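Local atomic coordinates of tryptophane-5-halogenase (Microbispora sp. ATCC PTA-5024, PDB entry 5UAO), a protein that probably catalyses the flavin-dependent chlorination of a tryptophan at ring carbon 5 during biosynthesis of the lanthipeptide NAI-107. Residues A[103-109]-A[272-278]; A[282-286]-A[351-355]. All coordinates share one frame; numbering follows the deposited sequence.

Contact 1 (A[103-109]-A[272-278])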
ATOM      1  N   LEU A 103      14.454   7.611 -21.669  1.00 21.43           N
ATOM      2  CA  LEU A 103      14.114   6.210 -21.626  1.00 22.18           C
ATOM      3  C   LEU A 103      14.548   5.629 -20.280  1.00 21.67           C
ATOM      4  O   LEU A 103      14.134   4.508 -19.869  1.00 22.63           O
ATOM      5  CB  LEU A 103      14.862   5.445 -22.741  1.00 23.82           C
ATOM      6  CG  LEU A 103      14.501   5.813 -24.180  1.00 24.84           C
ATOM      7  CD1 LEU A 103      15.162   4.909 -25.178  1.00 27.36           C
ATOM      8  CD2 LEU A 103      13.012   5.732 -24.328  1.00 31.54           C
ATOM      9  N   GLY A 104      15.369   6.404 -19.605  1.00 24.18           N
ATOM     10  CA  GLY A 104      15.873   6.037 -18.287  1.00 22.27           C
ATOM     11  C   GLY A 104      17.070   6.875 -17.879  1.00 22.77           C
ATOM     12  O   GLY A 104      17.281   7.985 -18.376  1.00 22.38           O
ATOM     13  N   ILE A 105      17.804   6.350 -16.888  1.00 23.18           N
ATOM     14  CA  ILE A 105      19.011   6.962 -16.409  1.00 24.89           C
ATOM     15  C   ILE A 105      20.195   6.006 -16.672  1.00 23.59           C
ATOM     16  O   ILE A 105      20.144   4.797 -16.356  1.00 23.25           O
ATOM     17  CB  ILE A 105      18.952   7.248 -14.899  1.00 23.57           C
ATOM     18  CG1 ILE A 105      17.813   8.199 -14.560  1.00 24.98           C
ATOM     19  CG2 ILE A 105      20.296   7.744 -14.432  1.00 25.02           C
ATOM     20  CD1 ILE A 105      17.505   8.411 -13.094  1.00 25.71           C
ATOM     21  N   ARG A 106      21.226   6.567 -17.289  1.00 23.27           N
ATOM     22  CA  ARG A 106      22.511   5.927 -17.349  1.00 26.17           C
ATOM     23  C   ARG A 106      23.388   6.281 -16.175  1.00 23.35           C
ATOM     24  O   ARG A 106      23.906   7.423 -16.067  1.00 24.08           O
ATOM     25  CB  ARG A 106      23.224   6.339 -18.617  1.00 30.87           C
ATOM     26  CG  ARG A 106      24.501   5.584 -18.873  1.00 36.37           C
ATOM     27  CD  ARG A 106      25.218   5.948 -20.181  1.00 44.12           C
ATOM     28  NE  ARG A 106      26.449   5.177 -20.089  1.00 56.60           N
ATOM     29  CZ  ARG A 106      27.605   5.622 -19.589  1.00 57.26           C
ATOM     30  NH1 ARG A 106      27.802   6.901 -19.268  1.00 56.75           N
ATOM     31  NH2 ARG A 106      28.597   4.766 -19.461  1.00 63.68           N
ATOM     32  N   PHE A 107      23.758   5.253 -15.443  1.00 23.35           N
ATOM     33  CA  PHE A 107      24.512   5.410 -14.207  1.00 22.98           C
ATOM     34  C   PHE A 107      26.003   5.061 -14.391  1.00 24.12           C
ATOM     35  O   PHE A 107      26.346   3.871 -14.518  1.00 23.41           O
ATOM     36  CB  PHE A 107      23.904   4.492 -13.142  1.00 25.01           C
ATOM     37  CG  PHE A 107      22.718   5.047 -12.423  1.00 23.38           C
ATOM     38  CD1 PHE A 107      22.891   6.017 -11.453  1.00 25.28           C
ATOM     39  CD2 PHE A 107      21.419   4.594 -12.695  1.00 23.26           C
ATOM     40  CE1 PHE A 107      21.821   6.573 -10.786  1.00 26.11           C
ATOM     41  CE2 PHE A 107      20.350   5.125 -12.014  1.00 22.66           C
ATOM     42  CZ  PHE A 107      20.538   6.135 -11.075  1.00 26.22           C
ATOM     43  N   GLU A 108      26.878   6.082 -14.432  1.00 23.62           N
ATOM     44  CA  GLU A 108      28.326   5.838 -14.401  1.00 25.66           C
ATOM     45  C   GLU A 108      28.677   5.838 -12.901  1.00 23.40           C
ATOM     46  O   GLU A 108      28.988   6.850 -12.280  1.00 25.35           O
ATOM     47  CB  GLU A 108      29.197   6.862 -15.107  1.00 27.16           C
ATOM     48  CG  GLU A 108      28.721   7.311 -16.431  1.00 36.15           C
ATOM     49  CD  GLU A 108      29.814   8.186 -17.059  1.00 49.98           C
ATOM     50  OE1 GLU A 108      29.539   9.399 -17.377  1.00 50.10           O
ATOM     51  OE2 GLU A 108      30.990   7.686 -17.087  1.00 53.56           O
ATOM     52  N   TRP A 109      28.561   4.659 -12.345  1.00 26.34           N
ATOM     53  CA  TRP A 109      28.298   4.508 -10.948  1.00 27.20           C
ATOM     54  C   TRP A 109      28.617   3.076 -10.535  1.00 29.69           C
ATOM     55  O   TRP A 109      28.332   2.140 -11.278  1.00 27.37           O
ATOM     56  CB  TRP A 109      26.788   4.733 -10.753  1.00 27.09           C
ATOM     57  CG  TRP A 109      26.323   5.194  -9.379  1.00 26.41           C
ATOM     58  CD1 TRP A 109      26.026   4.409  -8.276  1.00 24.04           C
ATOM     59  CD2 TRP A 109      25.987   6.549  -8.995  1.00 24.85           C
ATOM     60  NE1 TRP A 109      25.583   5.216  -7.231  1.00 25.25           N
ATOM     61  CE2 TRP A 109      25.556   6.521  -7.648  1.00 23.80           C
ATOM     62  CE3 TRP A 109      26.068   7.773  -9.637  1.00 25.37           C
ATOM     63  CZ2 TRP A 109      25.182   7.668  -6.979  1.00 24.48           C
ATOM     64  CZ3 TRP A 109      25.665   8.907  -8.980  1.00 25.98           C
ATOM     65  CH2 TRP A 109      25.252   8.871  -7.661  1.00 24.26           C
ATOM     66  N   PRO A 272      19.236   9.434 -25.374  1.00 22.88           N
ATOM     67  CA  PRO A 272      17.845   9.199 -24.932  1.00 27.70           C
ATOM     68  C   PRO A 272      17.705   8.788 -23.476  1.00 25.45           C
ATOM     69  O   PRO A 272      16.989   7.829 -23.136  1.00 25.05           O
ATOM     70  CB  PRO A 272      17.370   8.071 -25.882  1.00 26.26           C
ATOM     71  CG  PRO A 272      18.604   7.289 -26.156  1.00 25.88           C
ATOM     72  CD  PRO A 272      19.684   8.340 -26.274  1.00 26.01           C
ATOM     73  N   TYR A 273      18.343   9.561 -22.614  1.00 23.26           N
ATOM     74  CA  TYR A 273      18.400   9.294 -21.234  1.00 24.91           C
ATOM     75  C   TYR A 273      19.109  10.453 -20.490  1.00 25.08           C
ATOM     76  O   TYR A 273      19.837  11.266 -21.063  1.00 23.12           O
ATOM     77  CB  TYR A 273      19.097   7.919 -20.980  1.00 26.00           C
ATOM     78  CG  TYR A 273      20.425   7.786 -21.675  1.00 28.45           C
ATOM     79  CD1 TYR A 273      21.586   8.428 -21.165  1.00 27.97           C
ATOM     80  CD2 TYR A 273      20.535   6.995 -22.802  1.00 25.52           C
ATOM     81  CE1 TYR A 273      22.799   8.325 -21.842  1.00 28.31           C
ATOM     82  CE2 TYR A 273      21.726   6.861 -23.477  1.00 26.19           C
ATOM     83  CZ  TYR A 273      22.836   7.513 -23.019  1.00 31.09           C
ATOM     84  OH  TYR A 273      23.993   7.360 -23.684  1.00 29.24           O
ATOM     85  N   THR A 274      18.922  10.478 -19.182  1.00 25.74           N
ATOM     86  CA  THR A 274      19.683  11.333 -18.301  1.00 23.80           C
ATOM     87  C   THR A 274      20.926  10.520 -17.895  1.00 26.07           C
ATOM     88  O   THR A 274      20.843   9.286 -17.699  1.00 23.51           O
ATOM     89  CB  THR A 274      18.825  11.662 -17.070  1.00 25.29           C
ATOM     90  OG1 THR A 274      17.698  12.461 -17.454  1.00 23.95           O
ATOM     91  CG2 THR A 274      19.597  12.366 -16.056  1.00 24.04           C
ATOM     92  N   THR A 275      22.067  11.172 -17.739  1.00 24.83           N
ATOM     93  CA  THR A 275      23.267  10.472 -17.265  1.00 24.74           C
ATOM     94  C   THR A 275      23.556  10.970 -15.833  1.00 26.13           C
ATOM     95  O   THR A 275      23.405  12.183 -15.533  1.00 24.36           O
ATOM     96  CB  THR A 275      24.461  10.741 -18.192  1.00 27.45           C
ATOM     97  OG1 THR A 275      24.140  10.312 -19.528  1.00 27.30           O
ATOM     98  CG2 THR A 275      25.744  10.021 -17.717  1.00 26.10           C
ATOM     99  N   ALA A 276      23.937  10.040 -14.973  1.00 23.67           N
ATOM    100  CA  ALA A 276      24.380  10.340 -13.613  1.00 24.28           C
ATOM    101  C   ALA A 276      25.776   9.785 -13.476  1.00 24.76           C
ATOM    102  O   ALA A 276      25.973   8.553 -13.548  1.00 21.80           O
ATOM    103  CB  ALA A 276      23.471   9.666 -12.613  1.00 22.33           C
ATOM    104  N   THR A 277      26.737  10.703 -13.301  1.00 24.55           N
ATOM    105  CA  THR A 277      28.162  10.365 -13.323  1.00 22.62           C
ATOM    106  C   THR A 277      28.771  10.607 -11.948  1.00 21.92           C
ATOM    107  O   THR A 277      28.696  11.735 -11.433  1.00 25.10           O
ATOM    108  CB  THR A 277      28.859  11.274 -14.385  1.00 24.37           C
ATOM    109  OG1 THR A 277      28.324  11.009 -15.701  1.00 24.75           O
ATOM    110  CG2 THR A 277      30.295  11.078 -14.468  1.00 23.84           C
ATOM    111  N   THR A 278      29.463   9.626 -11.420  1.00 21.93           N
ATOM    112  CA  THR A 278      30.088   9.768 -10.097  1.00 22.13           C
ATOM    113  C   THR A 278      31.264  10.767 -10.235  1.00 25.03           C
ATOM    114  O   THR A 278      32.000  10.699 -11.214  1.00 22.93           O
ATOM    115  CB  THR A 278      30.598   8.448  -9.612  1.00 20.85           C
ATOM    116  OG1 THR A 278      29.533   7.500  -9.467  1.00 22.94           O
ATOM    117  CG2 THR A 278      31.242   8.545  -8.196  1.00 22.82           C
TER
HETATM  118  O   HOH W   1      26.389   9.598 -20.954  1.00 40.37           O
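Glu-108 and Thr-277 meet because each puts its polar branch beside its own backbone N: Glu-108 CG at chi1 -44° and Thr-277 OG1 at chi1 -62°. The two side chains then run alongside each other, pointing the same way. Thr-277 OG1 donates to Glu-108 OE1 at 2.6 Å and reaches it from above the carboxylate plane. The same oxygen forms a long salt bridge with Arg-106, NH1 to OE1 3.6 Å. The other oxygen, OE2, pairs with Arg-316, so the carboxylate is paired with two arginines, which probably favours its charged form. Arg-106 is extended from CG to NE. Its CB and CD lie beside the ring of Tyr-273, with CD 3.8 Å from CE1, and the guanidinium is turned obliquely to that ring. Tyr-273 OH bonds to Asp-152. A water accepts a weak bond from Arg-106 NH1 and donates to Thr-275 OG1.

Arg-106, Glu-108, Thr-275 and Thr-277 share one face of a parallel strand pair, 104-108 with 274-278, inside a mixed seven-stranded sheet. Strand 116-119 flanks the pair on the side of 104-108, and strand 282-288 on the side of 274-278. Backbone bonds alternate across the pair; Ala-276 N to Arg-106 O, at 2.8 Å, is nearly straight at 171°.

The other face is mostly apolar. Ala-276 CB touches Phe-107 CD1 at 3.9 Å and also meets Ile-105 CG2. Thr-274 turns its hydroxyl to His-175 on this face. At the C-terminal end Glu-108 O takes two bonds from Thr-278, one from N and one from OG1. The OG1 bond is 2.9 Å long and lies on a lone pair. Thr-278 OG1 also approaches the Trp-109 indole, 3.5 Å from CE3, while Phe-107 CD1 lies above one indole face, offset toward the rim.

Contact 2 (A[282-286]-A[351-355]). With FAD (flavin-adenine dinucleotide), chain E.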
ATOM      1  N   GLY A 282      30.530  14.005  -5.050  1.00 22.93           N
ATOM      2  CA  GLY A 282      29.114  14.008  -5.427  1.00 23.11           C
ATOM      3  C   GLY A 282      28.949  13.403  -6.800  1.00 22.99           C
ATOM      4  O   GLY A 282      29.596  12.384  -7.096  1.00 25.18           O
ATOM      5  N   TRP A 283      28.117  14.026  -7.634  1.00 22.78           N
ATOM      6  CA  TRP A 283      27.848  13.427  -8.942  1.00 21.66           C
ATOM      7  C   TRP A 283      27.349  14.507  -9.880  1.00 21.84           C
ATOM      8  O   TRP A 283      26.869  15.566  -9.433  1.00 21.42           O
ATOM      9  CB  TRP A 283      26.792  12.269  -8.785  1.00 22.46           C
ATOM     10  CG  TRP A 283      25.411  12.766  -8.343  1.00 22.34           C
ATOM     11  CD1 TRP A 283      25.025  13.079  -7.081  1.00 23.81           C
ATOM     12  CD2 TRP A 283      24.299  13.126  -9.187  1.00 22.23           C
ATOM     13  NE1 TRP A 283      23.738  13.575  -7.074  1.00 25.21           N
ATOM     14  CE2 TRP A 283      23.267  13.594  -8.353  1.00 22.43           C
ATOM     15  CE3 TRP A 283      24.043  12.992 -10.580  1.00 24.44           C
ATOM     16  CZ2 TRP A 283      22.023  13.997  -8.850  1.00 25.52           C
ATOM     17  CZ3 TRP A 283      22.809  13.370 -11.066  1.00 23.22           C
ATOM     18  CH2 TRP A 283      21.805  13.857 -10.206  1.00 22.00           C
ATOM     19  N   CYS A 284      27.335  14.200 -11.189  1.00 21.26           N
ATOM     20  CA  CYS A 284      26.999  15.187 -12.170  1.00 20.55           C
ATOM     21  C   CYS A 284      25.928  14.654 -13.125  1.00 21.30           C
ATOM     22  O   CYS A 284      26.037  13.548 -13.600  1.00 24.25           O
ATOM     23  CB  CYS A 284      28.269  15.641 -12.951  1.00 21.22           C
ATOM     24  SG  CYS A 284      28.000  17.042 -14.059  1.00 26.27           S
ATOM     25  N   TRP A 285      24.884  15.422 -13.344  1.00 22.29           N
ATOM     26  CA  TRP A 285      23.833  15.050 -14.336  1.00 23.02           C
ATOM     27  C   TRP A 285      24.198  15.565 -15.682  1.00 25.14           C
ATOM     28  O   TRP A 285      24.861  16.614 -15.789  1.00 24.52           O
ATOM     29  CB  TRP A 285      22.453  15.571 -13.940  1.00 22.67           C
ATOM     30  CG  TRP A 285      22.143  17.043 -14.145  1.00 20.68           C
ATOM     31  CD1 TRP A 285      21.884  17.684 -15.325  1.00 24.35           C
ATOM     32  CD2 TRP A 285      21.962  18.020 -13.127  1.00 21.53           C
ATOM     33  NE1 TRP A 285      21.588  19.014 -15.093  1.00 24.59           N
ATOM     34  CE2 TRP A 285      21.582  19.218 -13.738  1.00 23.05           C
ATOM     35  CE3 TRP A 285      22.083  17.990 -11.762  1.00 21.74           C
ATOM     36  CZ2 TRP A 285      21.329  20.387 -13.011  1.00 23.32           C
ATOM     37  CZ3 TRP A 285      21.799  19.158 -11.030  1.00 22.09           C
ATOM     38  CH2 TRP A 285      21.492  20.321 -11.644  1.00 23.37           C
ATOM     39  N   THR A 286      23.682  14.867 -16.699  1.00 24.44           N
ATOM     40  CA  THR A 286      23.710  15.310 -18.078  1.00 24.42           C
ATOM     41  C   THR A 286      22.312  15.101 -18.646  1.00 23.57           C
ATOM     42  O   THR A 286      21.852  13.943 -18.772  1.00 23.24           O
ATOM     43  CB  THR A 286      24.712  14.513 -18.942  1.00 25.93           C
ATOM     44  OG1 THR A 286      26.050  14.638 -18.445  1.00 27.55           O
ATOM     45  CG2 THR A 286      24.725  15.068 -20.379  1.00 26.26           C
ATOM     46  N   VAL A 351      14.563  16.666  -2.496  1.00 28.69           N
ATOM     47  CA  VAL A 351      15.754  15.775  -2.493  1.00 31.07           C
ATOM     48  C   VAL A 351      16.522  16.061  -3.777  1.00 29.92           C
ATOM     49  O   VAL A 351      15.969  16.594  -4.765  1.00 29.73           O
ATOM     50  CB  VAL A 351      15.401  14.290  -2.474  1.00 32.52           C
ATOM     51  CG1 VAL A 351      14.720  13.923  -1.175  1.00 32.80           C
ATOM     52  CG2 VAL A 351      14.539  13.915  -3.684  1.00 32.56           C
ATOM     53  N   GLU A 352      17.796  15.710  -3.778  1.00 32.67           N
ATOM     54  CA  GLU A 352      18.655  15.963  -4.931  1.00 36.25           C
ATOM     55  C   GLU A 352      18.074  15.223  -6.123  1.00 30.26           C
ATOM     56  O   GLU A 352      17.300  14.246  -5.946  1.00 28.74           O
ATOM     57  CB  GLU A 352      20.062  15.519  -4.674  1.00 36.48           C
ATOM     58  CG  GLU A 352      20.262  14.047  -4.370  1.00 38.58           C
ATOM     59  CD  GLU A 352      21.595  13.821  -3.709  1.00 38.75           C
ATOM     60  OE1 GLU A 352      22.653  13.824  -4.353  1.00 34.41           O
ATOM     61  OE2 GLU A 352      21.602  13.684  -2.482  1.00 44.85           O
ATOM     62  N   PRO A 353      18.336  15.734  -7.308  1.00 27.73           N
ATOM     63  CA  PRO A 353      17.643  15.211  -8.457  1.00 27.82           C
ATOM     64  C   PRO A 353      18.199  13.934  -8.997  1.00 26.87           C
ATOM     65  O   PRO A 353      18.038  13.638 -10.191  1.00 26.72           O
ATOM     66  CB  PRO A 353      17.789  16.346  -9.474  1.00 31.41           C
ATOM     67  CG  PRO A 353      19.161  16.871  -9.125  1.00 32.28           C
ATOM     68  CD  PRO A 353      19.106  16.947  -7.650  1.00 31.71           C
ATOM     69  N   LEU A 354      18.750  13.070  -8.159  1.00 26.05           N
ATOM     70  CA  LEU A 354      19.298  11.795  -8.688  1.00 27.63           C
ATOM     71  C   LEU A 354      18.266  10.825  -9.391  1.00 28.52           C
ATOM     72  O   LEU A 354      18.574   9.951 -10.250  1.00 30.06           O
ATOM     73  CB  LEU A 354      20.055  11.145  -7.535  1.00 27.07           C
ATOM     74  CG  LEU A 354      21.066  10.047  -7.762  1.00 31.68           C
ATOM     75  CD1 LEU A 354      22.103  10.366  -8.809  1.00 31.09           C
ATOM     76  CD2 LEU A 354      21.739   9.830  -6.406  1.00 33.78           C
ATOM     77  N   GLU A 355      17.029  10.914  -9.000  1.00 26.99           N
ATOM     78  CA  GLU A 355      15.949  10.088  -9.650  1.00 26.91           C
ATOM     79  C   GLU A 355      14.814  10.910 -10.276  1.00 26.50           C
ATOM     80  O   GLU A 355      13.711  10.386 -10.535  1.00 25.72           O
ATOM     81  CB  GLU A 355      15.404   9.099  -8.619  1.00 25.83           C
ATOM     82  CG  GLU A 355      16.383   7.980  -8.311  1.00 27.60           C
ATOM     83  CD  GLU A 355      16.427   6.905  -9.384  1.00 28.74           C
ATOM     84  OE1 GLU A 355      15.620   6.996 -10.352  1.00 26.90           O
ATOM     85  OE2 GLU A 355      17.326   6.031  -9.316  1.00 25.81           O
TER
HETATM   86  PA  FAD E 601      11.106  28.165  -7.136  1.00 32.79           P
HETATM   87  O1A FAD E 601      11.424  27.773  -8.579  1.00 37.55           O
HETATM   88  O2A FAD E 601      12.205  28.480  -6.103  1.00 33.33           O
HETATM   89  O5B FAD E 601       9.999  29.332  -7.127  1.00 37.74           O
HETATM   90  C5B FAD E 601       9.670  30.141  -6.016  1.00 31.35           C
HETATM   91  C4B FAD E 601       8.747  31.238  -6.514  1.00 31.55           C
HETATM   92  O4B FAD E 601       8.313  31.819  -5.281  1.00 31.50           O
HETATM   93  C3B FAD E 601       9.359  32.372  -7.361  1.00 31.20           C
HETATM   94  O3B FAD E 601       8.459  32.805  -8.501  1.00 29.91           O
HETATM   95  C2B FAD E 601       9.526  33.518  -6.357  1.00 34.57           C
HETATM   96  O2B FAD E 601       9.504  34.885  -6.937  1.00 34.22           O
HETATM   97  C1B FAD E 601       8.342  33.242  -5.431  1.00 31.32           C
HETATM   98  N9A FAD E 601       8.505  33.923  -4.123  1.00 35.00           N
HETATM   99  C8A FAD E 601       9.389  33.593  -3.135  1.00 35.38           C
HETATM  100  N7A FAD E 601       9.222  34.438  -2.081  1.00 34.42           N
HETATM  101  C5A FAD E 601       8.245  35.314  -2.425  1.00 32.01           C
HETATM  102  C6A FAD E 601       7.650  36.483  -1.788  1.00 31.36           C
HETATM  103  N6A FAD E 601       8.062  36.858  -0.541  1.00 31.74           N
HETATM  104  N1A FAD E 601       6.679  37.104  -2.442  1.00 33.27           N
HETATM  105  C2A FAD E 601       6.242  36.723  -3.659  1.00 34.96           C
HETATM  106  N3A FAD E 601       6.770  35.680  -4.301  1.00 34.28           N
HETATM  107  C4A FAD E 601       7.758  34.965  -3.731  1.00 32.21           C
HETATM  108  N1  FAD E 601      13.021  18.381 -10.319  1.00 39.47           N
HETATM  109  C2  FAD E 601      12.763  17.492 -11.337  1.00 41.62           C
HETATM  110  O2  FAD E 601      11.584  17.053 -11.528  1.00 31.15           O
HETATM  111  N3  FAD E 601      13.749  17.072 -12.175  1.00 37.87           N
HETATM  112  C4  FAD E 601      15.029  17.485 -12.078  1.00 39.80           C
HETATM  113  O4  FAD E 601      15.878  17.017 -12.899  1.00 34.89           O
HETATM  114  C4X FAD E 601      15.361  18.460 -10.985  1.00 36.66           C
HETATM  115  N5  FAD E 601      16.625  18.905 -10.739  1.00 41.47           N
HETATM  116  C5X FAD E 601      16.907  19.782  -9.747  1.00 35.51           C
HETATM  117  C6  FAD E 601      18.220  20.193  -9.554  1.00 37.06           C
HETATM  118  C7  FAD E 601      18.556  21.060  -8.530  1.00 35.95           C
HETATM  119  C7M FAD E 601      19.957  21.549  -8.307  1.00 34.41           C
HETATM  120  C8  FAD E 601      17.508  21.602  -7.667  1.00 40.44           C
HETATM  121  C8M FAD E 601      17.891  22.562  -6.560  1.00 45.28           C
HETATM  122  C9  FAD E 601      16.201  21.186  -7.850  1.00 41.77           C
HETATM  123  C9A FAD E 601      15.827  20.275  -8.841  1.00 37.74           C
HETATM  124  N10 FAD E 601      14.473  19.824  -9.020  1.00 38.01           N
HETATM  125  C10 FAD E 601      14.248  18.898 -10.089  1.00 39.03           C
HETATM  126  C1' FAD E 601      13.271  20.299  -8.269  1.00 43.27           C
HETATM  127  C2' FAD E 601      12.582  21.310  -9.305  1.00 45.31           C
HETATM  128  O2' FAD E 601      13.665  22.172  -9.632  1.00 49.86           O
HETATM  129  C3' FAD E 601      11.589  22.513  -9.116  1.00 54.39           C
HETATM  130  O3' FAD E 601      11.420  23.543 -10.160  1.00 40.54           O
HETATM  131  C4' FAD E 601      12.242  23.511  -8.205  1.00 61.54           C
HETATM  132  O4' FAD E 601      13.496  22.989  -7.670  1.00 49.34           O
HETATM  133  C5' FAD E 601      11.139  23.964  -7.249  1.00 52.71           C
HETATM  134  O5' FAD E 601      10.211  24.768  -7.919  1.00 37.04           O
HETATM  135  P   FAD E 601       9.422  25.807  -6.933  1.00 35.42           P
HETATM  136  O1P FAD E 601       8.988  25.111  -5.715  1.00 31.95           O
HETATM  137  O2P FAD E 601       8.350  26.351  -7.869  1.00 34.83           O
HETATM  138  O3P FAD E 601      10.376  26.922  -6.362  1.00 34.32           O
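Trp-283 meets Glu-352, Pro-353 and Leu-354 with its indole. It joins strand 282-288 of the mixed sheet to the loop between strand 349-350 and helix 358-372, at the FAD pocket of this tryptophan halogenase. Its CB points toward the loop. With chi1 at 66°, CG lies between the backbone N and the carbonyl carbon. CD1 lies near Glu-352 OE1. CD2 and CE2 are each 3.5 Å from Leu-354 CD1, which CG, CE3 and CZ3 also face. This methyl sits over the centre of the six-membered ring in a CH-pi contact, 3.4 Å from the centroid and 8° off the normal. On the pyrrole edge NE1 donates to Glu-352 OE1 at 2.9 Å, with 156° at the hydrogen. The acceptor lies in the indole plane and uses its anti lone pair; ring and carboxylate are nearly coplanar. Tyr-405 also bonds to this oxygen. Beyond, CZ2 meets Leu-354 N and CA and is 4.1 Å from Pro-353 CG, and CH2 at the tip lies 3.6 Å from Leu-354 CA. Were this residue an alanine, Glu-352 OE1 would probably lose its indole donor and Leu-354 CD1 the ring beneath it.

Along the strand, Trp-285 crosses Pro-353 at about a right angle, with CZ3 4.0 Å from CG. Both line the flavin: Trp-285 CH2 touches FAD C7M, and Pro-353 CB lies 3.1 Å from FAD N5.

Contacts 1 and 2 have centres 10 Å apart and share the mixed seven-stranded sheet. Along the chain they come in series: contact 1 closes at 278, and contact 2 opens at 282. Strands 274-279 and 282-288 follow each other and are antiparallel neighbours, probably hydrogen-bonded from Thr-277 O to Cys-284 N and from Thr-275 O to Thr-286 N. Contact 1 thus ties strand 104-108 into the sheet, and contact 2 ties the next strand to the flavin-side loop. Ile-105 CD1 also packs on Leu-354 O, 3.4 Å away, a direct touch between strand 104-108 and that loop. Trp-285, on strand 282-288, and Pro-353, on the loop, bring contact 2 to the FAD pocket.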